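Local atomic coordinates of putative metal resistance protein (Proteus mirabilis, PDB entry 6C29), a protein that probably takes part in protein-disulfide reduction as the N-terminal periplasmic part of ScsB, whose tandem immunoglobulin-fold domain primes the disulfide isomerase ScsC. Residues A[186-190]-A[191-195]; A[85-88]-A[89-93]; A[37-40]-A[41-44]; A[139-142]-A[143-147]. All coordinates share one frame; numbering follows the deposited sequence.

Contact 1. Residues A[186-190]-A[191-195]; sequences DPPQG and MLYGI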
loop_
_atom_site.group_PDB
_atom_site.type_symbol
_atom_site.label_atom_id
_atom_site.label_comp_id
_atom_site.label_asym_id
_atom_site.label_seq_id
_atom_site.Cartn_x
_atom_site.Cartn_y
_atom_site.Cartn_z
ATOM N N ASP A 186 7.881 -0.414 -6.057
ATOM C CA ASP A 186 7.766 -1.838 -5.794
ATOM C C ASP A 186 8.950 -2.570 -6.430
ATOM O O ASP A 186 9.007 -2.684 -7.661
ATOM C CB ASP A 186 6.466 -2.392 -6.381
ATOM C CG ASP A 186 5.227 -1.688 -5.834
ATOM O OD1 ASP A 186 4.868 -1.963 -4.680
ATOM O OD2 ASP A 186 4.610 -0.900 -6.557
ATOM N N PRO A 187 9.884 -3.097 -5.631
ATOM C CA PRO A 187 11.017 -3.812 -6.247
ATOM C C PRO A 187 10.622 -5.176 -6.768
ATOM O O PRO A 187 9.689 -5.816 -6.241
ATOM C CB PRO A 187 12.035 -3.925 -5.105
ATOM C CG PRO A 187 11.235 -3.830 -3.840
ATOM C CD PRO A 187 9.964 -3.056 -4.156
ATOM N N PRO A 188 11.318 -5.643 -7.818
ATOM C CA PRO A 188 11.098 -7.026 -8.238
ATOM C C PRO A 188 11.497 -7.993 -7.149
ATOM O O PRO A 188 12.287 -7.651 -6.265
ATOM C CB PRO A 188 12.003 -7.180 -9.473
ATOM C CG PRO A 188 12.285 -5.814 -9.940
ATOM C CD PRO A 188 12.276 -4.945 -8.695
ATOM N N GLN A 189 10.930 -9.191 -7.203
ATOM C CA GLN A 189 11.243 -10.231 -6.241
ATOM C C GLN A 189 12.748 -10.449 -6.189
ATOM O O GLN A 189 13.406 -10.521 -7.218
ATOM C CB GLN A 189 10.512 -11.520 -6.628
ATOM C CG GLN A 189 10.644 -12.679 -5.655
ATOM C CD GLN A 189 9.933 -13.929 -6.163
ATOM O OE1 GLN A 189 9.209 -13.883 -7.160
ATOM N NE2 GLN A 189 10.159 -15.054 -5.497
ATOM N N GLY A 190 13.289 -10.461 -4.985
ATOM C CA GLY A 190 14.699 -10.713 -4.793
ATOM C C GLY A 190 15.533 -9.449 -4.773
ATOM O O GLY A 190 16.720 -9.500 -4.456
HETATM N N MSE A 191 14.927 -8.318 -5.129
HETATM C CA MSE A 191 15.671 -7.061 -5.255
HETATM C C MSE A 191 15.308 -6.066 -4.157
HETATM O O MSE A 191 14.194 -6.072 -3.634
HETATM C CB MSE A 191 15.418 -6.406 -6.611
HETATM C CG MSE A 191 15.626 -7.317 -7.783
HETATM SE SE MSE A 191 17.468 -7.934 -7.890
HETATM C CE MSE A 191 17.221 -9.244 -9.319
ATOM N N LEU A 192 16.279 -5.221 -3.825
ATOM C CA LEU A 192 16.086 -4.120 -2.904
ATOM C C LEU A 192 16.345 -2.817 -3.631
ATOM O O LEU A 192 17.331 -2.709 -4.379
ATOM C CB LEU A 192 17.042 -4.227 -1.718
ATOM C CG LEU A 192 16.982 -5.510 -0.897
ATOM C CD1 LEU A 192 18.032 -5.462 0.199
ATOM C CD2 LEU A 192 15.588 -5.687 -0.331
ATOM N N TYR A 193 15.482 -1.836 -3.400
ATOM C CA TYR A 193 15.698 -0.486 -3.900
ATOM C C TYR A 193 16.146 0.455 -2.795
ATOM O O TYR A 193 15.626 0.420 -1.710
ATOM C CB TYR A 193 14.427 0.051 -4.536
ATOM C CG TYR A 193 14.089 -0.475 -5.887
ATOM C CD1 TYR A 193 14.995 -1.198 -6.642
ATOM C CD2 TYR A 193 12.846 -0.246 -6.404
ATOM C CE1 TYR A 193 14.642 -1.663 -7.921
ATOM C CE2 TYR A 193 12.487 -0.690 -7.653
ATOM C CZ TYR A 193 13.373 -1.391 -8.403
ATOM O OH TYR A 193 12.947 -1.822 -9.644
ATOM N N GLY A 194 17.110 1.299 -3.089
ATOM C CA GLY A 194 17.512 2.327 -2.159
ATOM C C GLY A 194 16.578 3.523 -2.142
ATOM O O GLY A 194 15.490 3.489 -2.755
ATOM N N ILE A 195 16.976 4.581 -1.421
ATOM C CA ILE A 195 16.196 5.815 -1.326
ATOM C C ILE A 195 16.225 6.515 -2.694
ATOM O O ILE A 195 17.315 6.837 -3.190
ATOM C CB ILE A 195 16.748 6.743 -0.238
ATOM C CG1 ILE A 195 16.780 5.988 1.100
ATOM C CG2 ILE A 195 15.922 8.000 -0.157
ATOM C CD1 ILE A 195 17.502 6.751 2.178
HETATM O O HOH W 1 9.759 -1.909 -9.971
#
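Y193 lays one face of its ring against P187 and brings its hydroxyl end up to P188, so that two consecutive prolines meet one aromatic side chain. P187 CB stands over the middle of the ring, 4.0 Å from the Y193 ring centroid and only 10° off the normal, a nearly vertical CH-pi contact. P188 crosses the tyrosine at about a right angle and touches with its CD, which comes to 3.3 Å from Y193 OH. A water joins the two ends of this patch: it donates to D186 O at a short 2.5 Å and accepts from Y193 OH at 3.2 Å, the latter bond tethering the hydroxyl to the backbone just before the prolines. M191, a selenomethionine, packs against P188 on the turn itself. Its CB lies 3.4 Å from P188 O and its CG 4.0 Å from P188 CB, after which the bend at chi2 carries SE back alongside the carbonyl of G190. Beyond the two segments, M191 also touches I222, while Y193 packs on V209 and V211 of strand 204-213. The backbone of M191 returns to the same proline through the bond from M191 N to P188 O (3.0 Å, 152° at the hydrogen). This bond closes a type II beta turn from P188 to M191, with G190 in the third position at a positive phi (92°), and the turn leads directly into strand 191-201, outermost within this chain in the four-stranded antiparallel sheet of the second immunoglobulin-like domain.

Contact 2. Residues A[85-88]-A[89-93]; sequences QGYD and KEVVF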
loop_
_atom_site.group_PDB
_atom_site.type_symbol
_atom_site.label_atom_id
_atom_site.label_comp_id
_atom_site.label_asym_id
_atom_site.label_seq_id
_atom_site.Cartn_x
_atom_site.Cartn_y
_atom_site.Cartn_z
ATOM N N GLN A 85 8.548 2.036 3.574
ATOM C CA GLN A 85 7.375 2.605 2.922
ATOM C C GLN A 85 6.126 2.124 3.661
ATOM O O GLN A 85 5.969 0.924 3.878
ATOM C CB GLN A 85 7.313 2.220 1.444
ATOM C CG GLN A 85 8.574 2.685 0.713
ATOM C CD GLN A 85 8.630 2.298 -0.728
ATOM O OE1 GLN A 85 8.995 3.114 -1.576
ATOM N NE2 GLN A 85 8.353 1.040 -1.023
ATOM N N GLY A 86 5.267 3.051 4.073
ATOM C CA GLY A 86 4.109 2.663 4.862
ATOM C C GLY A 86 3.325 3.854 5.347
ATOM O O GLY A 86 3.199 4.860 4.639
ATOM N N TYR A 87 2.752 3.718 6.544
ATOM C CA TYR A 87 1.766 4.628 7.047
ATOM C C TYR A 87 1.999 4.927 8.507
ATOM O O TYR A 87 2.288 4.020 9.300
ATOM C CB TYR A 87 0.379 4.037 6.911
ATOM C CG TYR A 87 0.062 3.468 5.531
ATOM C CD1 TYR A 87 -0.354 4.298 4.506
ATOM C CD2 TYR A 87 0.190 2.116 5.273
ATOM C CE1 TYR A 87 -0.664 3.782 3.246
ATOM C CE2 TYR A 87 -0.113 1.573 4.016
ATOM C CZ TYR A 87 -0.556 2.409 3.017
ATOM O OH TYR A 87 -0.872 1.902 1.776
ATOM N N ASP A 88 1.844 6.180 8.892
ATOM C CA ASP A 88 1.836 6.490 10.316
ATOM C C ASP A 88 0.509 7.088 10.728
ATOM O O ASP A 88 -0.321 7.453 9.880
ATOM C CB ASP A 88 3.016 7.410 10.694
ATOM C CG ASP A 88 2.952 8.756 10.054
ATOM O OD1 ASP A 88 2.129 8.962 9.148
ATOM O OD2 ASP A 88 3.773 9.635 10.463
ATOM N N LYS A 89 0.291 7.064 12.042
ATOM C CA LYS A 89 -0.899 7.630 12.715
ATOM C C LYS A 89 -2.140 6.757 12.516
ATOM O O LYS A 89 -2.710 6.280 13.479
ATOM C CB LYS A 89 -1.200 9.063 12.245
ATOM C CG LYS A 89 -0.012 10.027 12.091
ATOM C CD LYS A 89 0.761 10.264 13.358
ATOM C CE LYS A 89 1.885 11.289 13.100
ATOM N NZ LYS A 89 2.860 11.359 14.223
ATOM N N GLU A 90 -2.577 6.604 11.276
ATOM C CA GLU A 90 -3.765 5.852 10.964
ATOM C C GLU A 90 -3.860 5.608 9.482
ATOM O O GLU A 90 -3.335 6.397 8.695
ATOM C CB GLU A 90 -5.016 6.563 11.457
ATOM C CG GLU A 90 -5.157 7.948 10.963
ATOM C CD GLU A 90 -6.399 8.566 11.555
ATOM O OE1 GLU A 90 -7.471 8.336 10.944
ATOM O OE2 GLU A 90 -6.300 9.194 12.653
ATOM N N VAL A 91 -4.457 4.491 9.116
ATOM C CA VAL A 91 -4.672 4.171 7.727
ATOM C C VAL A 91 -5.952 3.341 7.615
ATOM O O VAL A 91 -6.285 2.584 8.527
ATOM C CB VAL A 91 -3.458 3.423 7.140
ATOM C CG1 VAL A 91 -3.165 2.131 7.907
ATOM C CG2 VAL A 91 -3.645 3.129 5.674
ATOM N N VAL A 92 -6.665 3.478 6.505
ATOM C CA VAL A 92 -7.880 2.698 6.233
ATOM C C VAL A 92 -7.745 1.988 4.906
ATOM O O VAL A 92 -7.560 2.643 3.880
ATOM C CB VAL A 92 -9.137 3.581 6.185
ATOM C CG1 VAL A 92 -10.388 2.715 5.983
ATOM C CG2 VAL A 92 -9.273 4.353 7.450
ATOM N N PHE A 93 -7.804 0.654 4.918
ATOM C CA PHE A 93 -7.676 -0.159 3.733
ATOM C C PHE A 93 -9.051 -0.557 3.200
ATOM O O PHE A 93 -9.772 -1.291 3.871
ATOM C CB PHE A 93 -6.854 -1.421 4.034
ATOM C CG PHE A 93 -5.466 -1.145 4.527
ATOM C CD1 PHE A 93 -4.499 -0.691 3.665
ATOM C CD2 PHE A 93 -5.114 -1.351 5.860
ATOM C CE1 PHE A 93 -3.223 -0.429 4.099
ATOM C CE2 PHE A 93 -3.827 -1.090 6.295
ATOM C CZ PHE A 93 -2.876 -0.634 5.411
#
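V91 sets its CG2 methyl squarely on one face of the Y87 ring, 3.7 Å from the Y87 ring centroid and 12° off the normal. That methyl is anti to the backbone N of V91, and the same torsion leaves CG1 to brush Y87 CB. F93 completes the packed side: its edge is turned toward the face of Y87 in an offset edge-to-face pair, with planes at 80°, and F93 CE1 reaches Y87 CE2 at 3.7 Å. V91 CG2 also sits above the F93 ring, displaced toward its rim, so one methyl fills the angle between two aromatic rings. All three residues are buried; W71 adjoins both rings, and Y87 OH is held by a hydrogen bond to P72 O.

On the solvent side the chain reverses in a classic gamma turn centred on K89, whose positive phi (75°) breaks the run of extended residues. The turn is closed by backbone: E90 N donates to D88 O at 2.8 Å, from above the carbonyl plane. D88 and K89 extend side by side in the same direction, but D88 OD2 and K89 NZ remain 4.2 Å apart. Strand 84-88 thereby passes into strand 90-97, and from one sheet to another. Apolar and aromatic contacts therefore make up the inner side of this bend, whereas on the outside the D88 and K89 charges may attract each other, but without a direct salt bridge.

Contact 3. Residues A[37-40]-A[41-44]; sequences QLAP and GWKT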
loop_
_atom_site.group_PDB
_atom_site.type_symbol
_atom_site.label_atom_id
_atom_site.label_comp_id
_atom_site.label_asym_id
_atom_site.label_seq_id
_atom_site.Cartn_x
_atom_site.Cartn_y
_atom_site.Cartn_z
ATOM N N GLN A 37 -5.562 2.171 13.681
ATOM C CA GLN A 37 -5.154 3.329 14.481
ATOM C C GLN A 37 -3.890 2.992 15.244
ATOM O O GLN A 37 -3.893 2.024 15.995
ATOM C CB GLN A 37 -6.250 3.717 15.479
ATOM C CG GLN A 37 -7.447 4.449 14.895
ATOM C CD GLN A 37 -7.251 5.959 14.770
ATOM O OE1 GLN A 37 -6.467 6.572 15.495
ATOM N NE2 GLN A 37 -7.973 6.560 13.831
ATOM N N LEU A 38 -2.848 3.808 15.097
ATOM C CA LEU A 38 -1.540 3.542 15.664
ATOM C C LEU A 38 -1.147 4.554 16.719
ATOM O O LEU A 38 -1.376 5.752 16.548
ATOM C CB LEU A 38 -0.519 3.598 14.553
ATOM C CG LEU A 38 -0.787 2.609 13.424
ATOM C CD1 LEU A 38 -0.008 3.039 12.186
ATOM C CD2 LEU A 38 -0.334 1.236 13.823
ATOM N N ALA A 39 -0.515 4.094 17.785
ATOM C CA ALA A 39 0.078 5.027 18.745
ATOM C C ALA A 39 1.284 5.779 18.196
ATOM O O ALA A 39 1.919 5.330 17.239
ATOM C CB ALA A 39 0.481 4.293 19.971
ATOM N N PRO A 40 1.615 6.940 18.797
ATOM C CA PRO A 40 2.755 7.704 18.298
ATOM C C PRO A 40 4.036 6.896 18.254
ATOM O O PRO A 40 4.350 6.148 19.169
ATOM C CB PRO A 40 2.851 8.868 19.300
ATOM C CG PRO A 40 1.445 9.082 19.726
ATOM C CD PRO A 40 0.839 7.704 19.795
ATOM N N GLY A 41 4.753 7.059 17.153
ATOM C CA GLY A 41 6.008 6.397 16.923
ATOM C C GLY A 41 5.883 5.062 16.215
ATOM O O GLY A 41 6.891 4.536 15.778
ATOM N N TRP A 42 4.664 4.548 16.059
ATOM C CA TRP A 42 4.456 3.267 15.400
ATOM C C TRP A 42 3.832 3.476 14.020
ATOM O O TRP A 42 2.968 4.339 13.824
ATOM C CB TRP A 42 3.548 2.348 16.242
ATOM C CG TRP A 42 4.191 1.848 17.511
ATOM C CD1 TRP A 42 4.149 2.441 18.735
ATOM C CD2 TRP A 42 4.952 0.649 17.672
ATOM N NE1 TRP A 42 4.836 1.686 19.644
ATOM C CE2 TRP A 42 5.341 0.580 19.021
ATOM C CE3 TRP A 42 5.346 -0.369 16.813
ATOM C CZ2 TRP A 42 6.102 -0.467 19.520
ATOM C CZ3 TRP A 42 6.100 -1.409 17.308
ATOM C CH2 TRP A 42 6.471 -1.450 18.646
ATOM N N LYS A 43 4.314 2.692 13.071
ATOM C CA LYS A 43 3.860 2.693 11.684
ATOM C C LYS A 43 3.421 1.323 11.244
ATOM O O LYS A 43 3.719 0.337 11.901
ATOM C CB LYS A 43 4.988 3.200 10.784
ATOM C CG LYS A 43 5.433 4.620 11.140
ATOM C CD LYS A 43 6.882 4.891 10.808
ATOM C CE LYS A 43 7.346 6.255 11.382
ATOM N NZ LYS A 43 7.635 6.243 12.852
ATOM N N THR A 44 2.663 1.253 10.156
ATOM C CA THR A 44 2.498 -0.009 9.473
ATOM C C THR A 44 2.998 0.190 8.056
ATOM O O THR A 44 3.545 1.238 7.745
ATOM C CB THR A 44 1.074 -0.530 9.548
ATOM O OG1 THR A 44 1.004 -1.869 9.016
ATOM C CG2 THR A 44 0.067 0.364 8.849
HETATM O O HOH W 2 2.018 6.689 14.318
#
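The indole of W42 meets A39 at its edge, where A39 O lies near the ring plane, and it stacks outside these segments on the ring of H15. A39 CB also approaches the pyrrole side of the indole, 4.3 Å from W42 CD1, while P40 O comes within 3.7 Å of W42 CD1 at a slant. The CD1 edge thus borders a type II beta turn that runs from A39 to W42 and joins strand 30-38 to strand 43-45 in the N-terminal immunoglobulin-like domain, while the six-membered ring projects away from it. With chi1 at -70°, W42 CG points anti to its carbonyl carbon, which leaves CD1 near the turn. P40 and G41 occupy the central positions; G41 has a positive phi (91°), the backbone conformation usual for the third residue of a type II turn. The closing bond goes from W42 N to A39 O, 3.1 Å long and 157° at the hydrogen.

Further in, L38 reaches across the mouth of the turn with one branch. Its CD1 approaches W42 O at 3.6 Å and lies 3.8 Å from T44 N, so the methyl lies against the returning backbone. L38 and W42 both rest on T113 of strand 104-114, and T44 OG1 is bonded to S112 O of that strand, which ties strand 43-45 to it. A water spans the turn beside the direct bond, donating to A39 O and, at 2.6 Å, to W42 O; A39 O consequently accepts both this water and the amide of W42.

Contact 4. Residues A[139-142]-A[143-147]; sequences WQYN and QAMAK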
loop_
_atom_site.group_PDB
_atom_site.type_symbol
_atom_site.label_atom_id
_atom_site.label_comp_id
_atom_site.label_asym_id
_atom_site.label_seq_id
_atom_site.Cartn_x
_atom_site.Cartn_y
_atom_site.Cartn_z
ATOM N N TRP A 139 -19.904 6.507 2.700
ATOM C CA TRP A 139 -19.071 7.691 2.839
ATOM C C TRP A 139 -17.670 7.329 3.304
ATOM O O TRP A 139 -16.683 7.856 2.749
ATOM C CB TRP A 139 -19.697 8.674 3.826
ATOM C CG TRP A 139 -18.871 9.905 4.089
ATOM C CD1 TRP A 139 -18.784 11.038 3.312
ATOM C CD2 TRP A 139 -18.020 10.131 5.226
ATOM N NE1 TRP A 139 -17.914 11.945 3.901
ATOM C CE2 TRP A 139 -17.435 11.412 5.069
ATOM C CE3 TRP A 139 -17.690 9.377 6.350
ATOM C CZ2 TRP A 139 -16.565 11.967 6.025
ATOM C CZ3 TRP A 139 -16.807 9.931 7.290
ATOM C CH2 TRP A 139 -16.266 11.210 7.115
ATOM N N GLN A 140 -17.561 6.494 4.338
ATOM C CA GLN A 140 -16.252 6.068 4.811
ATOM C C GLN A 140 -15.496 5.364 3.694
ATOM O O GLN A 140 -14.318 5.616 3.535
ATOM C CB GLN A 140 -16.351 5.134 6.039
ATOM C CG GLN A 140 -16.775 5.815 7.369
ATOM C CD GLN A 140 -16.208 5.065 8.586
ATOM O OE1 GLN A 140 -15.635 3.970 8.457
ATOM N NE2 GLN A 140 -16.342 5.663 9.762
ATOM N N TYR A 141 -16.177 4.534 2.909
ATOM C CA TYR A 141 -15.506 3.788 1.838
ATOM C C TYR A 141 -14.998 4.766 0.771
ATOM O O TYR A 141 -13.866 4.625 0.275
ATOM C CB TYR A 141 -16.454 2.755 1.197
ATOM C CG TYR A 141 -15.705 1.614 0.606
ATOM C CD1 TYR A 141 -15.157 1.690 -0.649
ATOM C CD2 TYR A 141 -15.537 0.438 1.328
ATOM C CE1 TYR A 141 -14.447 0.648 -1.144
ATOM C CE2 TYR A 141 -14.825 -0.605 0.845
ATOM C CZ TYR A 141 -14.298 -0.508 -0.399
ATOM O OH TYR A 141 -13.562 -1.540 -0.956
ATOM N N ASN A 142 -15.820 5.733 0.374
ATOM C CA ASN A 142 -15.398 6.705 -0.630
ATOM C C ASN A 142 -14.278 7.601 -0.130
ATOM O O ASN A 142 -13.384 7.950 -0.895
ATOM C CB ASN A 142 -16.583 7.515 -1.098
ATOM C CG ASN A 142 -17.509 6.710 -1.993
ATOM O OD1 ASN A 142 -17.107 5.716 -2.597
ATOM N ND2 ASN A 142 -18.752 7.147 -2.090
ATOM N N GLN A 143 -14.331 7.991 1.129
ATOM C CA GLN A 143 -13.236 8.754 1.718
ATOM C C GLN A 143 -11.927 7.970 1.665
ATOM O O GLN A 143 -10.879 8.527 1.341
ATOM C CB GLN A 143 -13.543 9.121 3.190
ATOM C CG GLN A 143 -14.641 10.161 3.447
ATOM C CD GLN A 143 -14.257 11.549 2.972
ATOM O OE1 GLN A 143 -13.386 12.184 3.569
ATOM N NE2 GLN A 143 -14.870 12.005 1.901
ATOM N N ALA A 144 -11.986 6.667 1.929
ATOM C CA ALA A 144 -10.808 5.833 1.881
ATOM C C ALA A 144 -10.295 5.640 0.463
ATOM O O ALA A 144 -9.078 5.680 0.230
ATOM C CB ALA A 144 -11.111 4.485 2.506
HETATM N N MSE A 145 -11.221 5.395 -0.467
HETATM C CA MSE A 145 -10.846 5.214 -1.862
HETATM C C MSE A 145 -10.217 6.454 -2.450
HETATM O O MSE A 145 -9.346 6.348 -3.341
HETATM C CB MSE A 145 -12.049 4.820 -2.704
HETATM C CG MSE A 145 -12.491 3.410 -2.536
HETATM SE SE MSE A 145 -11.198 2.071 -3.090
HETATM C CE MSE A 145 -10.808 2.619 -4.891
ATOM N N ALA A 146 -10.605 7.618 -1.986
ATOM C CA ALA A 146 -10.056 8.863 -2.496
ATOM C C ALA A 146 -8.548 8.958 -2.262
ATOM O O ALA A 146 -7.854 9.707 -2.942
ATOM C CB ALA A 146 -10.752 10.050 -1.846
ATOM N N LYS A 147 -8.045 8.193 -1.302
ATOM C CA LYS A 147 -6.626 8.220 -0.944
ATOM C C LYS A 147 -5.805 7.175 -1.703
ATOM O O LYS A 147 -4.584 7.105 -1.537
ATOM C CB LYS A 147 -6.484 8.003 0.558
ATOM C CG LYS A 147 -7.215 9.045 1.410
ATOM C CD LYS A 147 -7.117 8.756 2.910
ATOM C CE LYS A 147 -7.795 9.846 3.748
ATOM N NZ LYS A 147 -9.268 9.848 3.555
HETATM O O HOH W 3 -16.719 10.572 0.795
#
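Four successive i to i+4 amide bonds carry helix 137-145 through these residues, among them Q143 N to W139 O at 2.9 Å and 164° and, toward the C-terminal end, A146 N to N142 O at a more bent 143°. One turn apart, W139 and Q143 stack along the outside. Q143 CG sits over the six-membered ring of W139, 3.7 Å from the W139 ring centroid, and the amide beyond it lies almost parallel to the indole, the planes only 6° apart. A bend at chi2 of Q143 brings the amide over the indole and its rotation about chi3 lays it flat there; its NE2 gives a short 2.6 Å bond to a water whose second bond, to W139 O, is weak.

This is the chain's single helix, and its inner side rests on the sheet of the first immunoglobulin-like domain that holds strands 30-38 and 90-97: A144 touches L33 and P94, and Y141 OH bonds to I95 O while its ring receives K31 in a cation-pi contact. The selenomethionine M145 runs beside Y141 in the same direction. Its CG comes 3.7 Å from Y141 CE1, and SE stands 5.2 Å from the Y141 ring centroid, well to the side of the normal, an oblique Met-aromatic contact. Following these turns, K147 in one of its two conformers folds back, and its NZ donates to Q143 O from well above the carbonyl plane.

How the contacts relate
From the N terminus, contact 3 closes the turn between strands 30-38 and 43-45. Contact 2 follows at the bend from strand 84-88 into strand 90-97. Probable backbone hydrogen bonds (Y87 N to T44 O, L38 N to K89 O) join strand 84-88 to 43-45 and the turn before strand 90-97 to strand 30-38. Contact 4 lies within helix 137-145 and the residues after it, and A144 CB there packs on V92 CG1 of contact 2. Contact 1, last in sequence, closes the turn before strand 191-201. All four lie in series, so none nests or crosses; contacts 2 and 3 belong to the first domain, the helix of contact 4 packs on it, and contact 1 belongs to the second.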